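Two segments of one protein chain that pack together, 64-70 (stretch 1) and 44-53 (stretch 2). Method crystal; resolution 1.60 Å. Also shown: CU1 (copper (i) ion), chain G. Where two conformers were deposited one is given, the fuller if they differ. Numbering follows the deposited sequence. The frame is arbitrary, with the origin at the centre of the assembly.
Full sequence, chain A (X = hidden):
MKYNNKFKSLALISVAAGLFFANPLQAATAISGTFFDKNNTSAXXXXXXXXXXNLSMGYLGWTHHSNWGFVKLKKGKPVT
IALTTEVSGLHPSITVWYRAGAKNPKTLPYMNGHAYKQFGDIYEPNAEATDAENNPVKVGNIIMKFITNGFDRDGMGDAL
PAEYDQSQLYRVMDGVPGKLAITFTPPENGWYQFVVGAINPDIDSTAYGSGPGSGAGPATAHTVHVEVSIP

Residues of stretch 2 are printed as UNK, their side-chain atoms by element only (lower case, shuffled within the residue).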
# COMPACT_ATOMS: atom_id res chain seq x y z
N HIS A 64 -1.22 8.44 -5.68
CA HIS A 64 -2.64 8.75 -5.84
C HIS A 64 -3.39 7.74 -6.64
O HIS A 64 -4.63 7.79 -6.62
CB HIS A 64 -2.81 10.17 -6.42
CG HIS A 64 -2.42 11.21 -5.45
ND1 HIS A 64 -1.30 11.99 -5.60
CD2 HIS A 64 -2.95 11.54 -4.26
CE1 HIS A 64 -1.16 12.78 -4.55
NE2 HIS A 64 -2.15 12.51 -3.71
N HIS A 65 -2.70 6.75 -7.25
CA HIS A 65 -3.33 5.65 -7.90
C HIS A 65 -3.57 4.48 -6.91
O HIS A 65 -4.36 3.57 -7.21
CB HIS A 65 -2.52 5.15 -9.07
CG HIS A 65 -2.32 6.15 -10.15
ND1 HIS A 65 -1.59 5.90 -11.27
CD2 HIS A 65 -2.87 7.38 -10.31
CE1 HIS A 65 -1.62 6.96 -12.06
NE2 HIS A 65 -2.35 7.89 -11.46
N SER A 66 -2.90 4.57 -5.78
CA SER A 66 -3.04 3.65 -4.68
C SER A 66 -4.07 4.20 -3.71
O SER A 66 -4.69 5.32 -3.93
CB SER A 66 -1.66 3.61 -4.02
OG SER A 66 -0.67 3.17 -4.91
N ASN A 67 -4.29 3.51 -2.59
CA ASN A 67 -5.20 3.98 -1.58
C ASN A 67 -4.57 3.84 -0.21
O ASN A 67 -3.87 2.90 0.01
CB ASN A 67 -6.44 3.08 -1.70
CG ASN A 67 -7.69 3.79 -1.45
OD1 ASN A 67 -7.80 4.54 -0.47
ND2 ASN A 67 -8.67 3.60 -2.33
N TRP A 68 -4.80 4.80 0.68
CA TRP A 68 -4.08 4.90 1.94
C TRP A 68 -4.96 4.62 3.11
O TRP A 68 -6.14 5.11 3.16
CB TRP A 68 -3.42 6.25 2.02
CG TRP A 68 -2.37 6.42 1.03
CD1 TRP A 68 -2.51 6.74 -0.29
CD2 TRP A 68 -0.95 6.25 1.23
NE1 TRP A 68 -1.29 6.81 -0.92
CE2 TRP A 68 -0.31 6.50 -0.02
CE3 TRP A 68 -0.15 5.87 2.33
CZ2 TRP A 68 1.07 6.33 -0.21
CZ3 TRP A 68 1.22 5.77 2.16
CH2 TRP A 68 1.83 6.03 0.89
N GLY A 69 -4.42 3.84 4.07
CA GLY A 69 -5.10 3.60 5.34
C GLY A 69 -4.31 4.06 6.51
O GLY A 69 -3.08 4.22 6.47
N PHE A 70 -5.02 4.32 7.61
CA PHE A 70 -4.40 4.73 8.84
C PHE A 70 -5.04 3.97 10.00
O PHE A 70 -6.25 3.87 10.07
CB PHE A 70 -4.73 6.23 9.00
CG PHE A 70 -3.95 7.12 8.05
CD1 PHE A 70 -2.67 7.54 8.39
CD2 PHE A 70 -4.45 7.43 6.81
CE1 PHE A 70 -1.92 8.33 7.52
CE2 PHE A 70 -3.70 8.18 5.94
CZ PHE A 70 -2.47 8.67 6.31
N UNK A 44 -13.57 -0.99 1.71
CA UNK A 44 -13.30 -1.30 0.34
C UNK A 44 -12.50 -0.17 -0.19
O UNK A 44 -12.90 1.00 -0.06
c UNK A 44 -15.32 -2.70 -0.13
c UNK A 44 -14.58 -1.48 -0.49
o UNK A 44 -16.55 -2.56 0.02
o UNK A 44 -14.72 -3.76 0.08
N UNK A 45 -11.33 -0.46 -0.70
CA UNK A 45 -10.45 0.52 -1.30
C UNK A 45 -10.41 0.25 -2.79
O UNK A 45 -10.78 -0.84 -3.27
c UNK A 45 -7.46 1.37 2.84
c UNK A 45 -8.94 0.76 0.69
c UNK A 45 -9.05 0.41 -0.74
s UNK A 45 -7.20 0.72 1.21
N UNK A 46 -10.09 1.26 -3.56
CA UNK A 46 -10.06 1.16 -5.01
C UNK A 46 -8.69 1.56 -5.45
O UNK A 46 -8.13 2.58 -5.00
o UNK A 46 -10.99 3.41 -5.35
c UNK A 46 -12.52 1.60 -5.40
c UNK A 46 -11.12 2.05 -5.75
N UNK A 47 -8.07 0.74 -6.27
CA UNK A 47 -6.71 1.01 -6.70
C UNK A 47 -6.57 0.62 -8.16
O UNK A 47 -7.34 -0.21 -8.71
c UNK A 47 -5.88 -1.31 -6.25
c UNK A 47 -5.74 0.13 -5.90
c UNK A 47 -5.99 0.39 -4.43
N UNK A 48 -5.55 1.19 -8.82
CA UNK A 48 -5.21 0.78 -10.14
C UNK A 48 -4.41 -0.53 -10.14
O UNK A 48 -3.71 -0.84 -9.16
c UNK A 48 -4.40 1.85 -10.90
c UNK A 48 -4.33 3.84 -12.28
c UNK A 48 -5.14 3.14 -11.22
c UNK A 48 -4.35 5.92 -13.57
n UNK A 48 -3.59 5.40 -14.52
n UNK A 48 -4.73 7.18 -13.66
n UNK A 48 -4.72 5.21 -12.49
N UNK A 49 -4.47 -1.24 -11.26
CA UNK A 49 -3.84 -2.58 -11.39
C UNK A 49 -2.33 -2.55 -11.28
O UNK A 49 -1.76 -3.57 -10.88
c UNK A 49 -4.29 -3.33 -12.61
N UNK A 50 -1.71 -1.44 -11.59
CA UNK A 50 -0.23 -1.27 -11.52
C UNK A 50 0.16 -0.28 -10.43
O UNK A 50 1.32 0.15 -10.39
c UNK A 50 -0.91 -1.95 -14.72
c UNK A 50 0.28 -1.72 -13.99
o UNK A 50 0.19 -4.48 -17.12
c UNK A 50 0.30 -0.76 -12.86
c UNK A 50 -0.90 -2.87 -15.74
c UNK A 50 1.39 -3.36 -15.32
c UNK A 50 1.37 -2.47 -14.30
c UNK A 50 0.20 -3.55 -16.06
N UNK A 51 -0.79 0.15 -9.61
CA UNK A 51 -0.59 1.29 -8.66
C UNK A 51 0.62 1.15 -7.70
O UNK A 51 1.20 2.13 -7.35
c UNK A 51 -1.82 1.53 -7.78
o UNK A 51 -2.31 0.36 -7.16
N UNK A 52 0.98 -0.05 -7.37
CA UNK A 52 2.06 -0.24 -6.35
C UNK A 52 3.37 -0.38 -7.00
O UNK A 52 4.41 -0.40 -6.31
c UNK A 52 1.74 -1.48 -5.49
c UNK A 52 2.45 -1.05 -3.04
c UNK A 52 3.85 -3.90 -4.69
c UNK A 52 4.71 -4.83 -4.11
c UNK A 52 3.81 -2.72 -2.56
c UNK A 52 3.38 -2.84 -3.92
c UNK A 52 5.15 -4.67 -2.79
c UNK A 52 2.56 -1.71 -4.20
c UNK A 52 4.69 -3.65 -1.97
n UNK A 52 3.24 -1.61 -2.04
N UNK A 53 3.40 -0.58 -8.33
CA UNK A 53 4.63 -0.92 -9.03
C UNK A 53 4.49 -0.49 -10.53
O UNK A 53 4.25 -1.31 -11.39
c UNK A 53 7.26 -2.73 -7.91
c UNK A 53 8.56 -3.03 -8.04
c UNK A 53 9.10 -3.38 -9.26
o UNK A 53 10.44 -3.78 -9.30
c UNK A 53 6.45 -2.72 -9.01
c UNK A 53 8.36 -3.38 -10.39
c UNK A 53 4.98 -2.38 -8.87
c UNK A 53 7.02 -3.04 -10.25
CU CU1 G . -0.05 12.14 -7.15
O HOH W 1 -1.75 13.70 -8.04

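Position 44 carries two carbons, the second bearing two oxygens, and touches nothing on stretch 1: a short carboxylate, hence Asp44. Its CA-to-CB bond points away from stretch 1, and the charged group suits an exposed place on the strand. Position 45 has two carbons, a sulfur and a final carbon, unbranched, the last packing against Gly69, which identifies methionine. Met45 points toward stretch 1 in an extended m, t, t form, its CE 4.1 Å from Gly69 CA. An ideal CB on Gly69 would come within 3.4 Å of that CE, so the bare glycine leaves room for the methyl.

At position 46 one carbon carries an oxygen and a carbon near the Asn67 amide, the β-branched pattern of threonine. Thr46 is exposed, where a hydroxyl is at ease, but its backbone does the binding: Asn67 ND2 donates to Thr46 O at 2.9 Å. Position 47 has a carbon bearing two others, no heteroatom, and a methyl against Asn67 CB, which is valine. Buried Val47 sets CG1 3.9 Å from Asn67 CB, and its β-branching favours the extended backbone found here.

Position 48 shows three carbons, a nitrogen, then a carbon with two more nitrogens, and this flat end lies on the His65 ring, centres 3.5 Å apart and planes at 5°: a guanidinium, so Arg48. The long chain carries a planar group to the imidazole; Arg48 CD also makes a CH-pi contact, 3.9 Å from the ring centroid of His65.

Position 49 has one side-chain carbon, pointing away: Ala49, whose lone methyl needs little space in a buried turn. Position 50 has a carbon and a six-carbon ring bearing an oxygen, its end leading away from stretch 1: Tyr50, its large ring suiting a buried site. At position 51 a carbon, its CB 3.3 Å from His65 O, holds one oxygen, giving serine. Ser51 OG donates to Arg48 O at 2.7 Å, reinforcing the type I turn that Ser51 N closes on the same Arg48 O at 3.1 Å.

Position 52 bears fused five- and six-membered rings with eight carbons and one nitrogen, barely touching stretch 1: Trp52, buried, with NE1 hydrogen-bonded elsewhere in the structure. Position 53 is another phenol ring on one carbon, out of reach: Tyr53, likewise buried with OH satisfied elsewhere. Tyr53 N donates a hydrogen bond to Tyr50 O at 3.0 Å, closing a second type I turn.

The contact centres on His65. Its carbonyl O accepts from Arg48 N at 3.1 Å while its ring takes the guanidinium. Asn67 adds a second hydrogen bond, and Met45 packs beside Gly69.

Stretch 2 (44-53) DMTVRAYSWY
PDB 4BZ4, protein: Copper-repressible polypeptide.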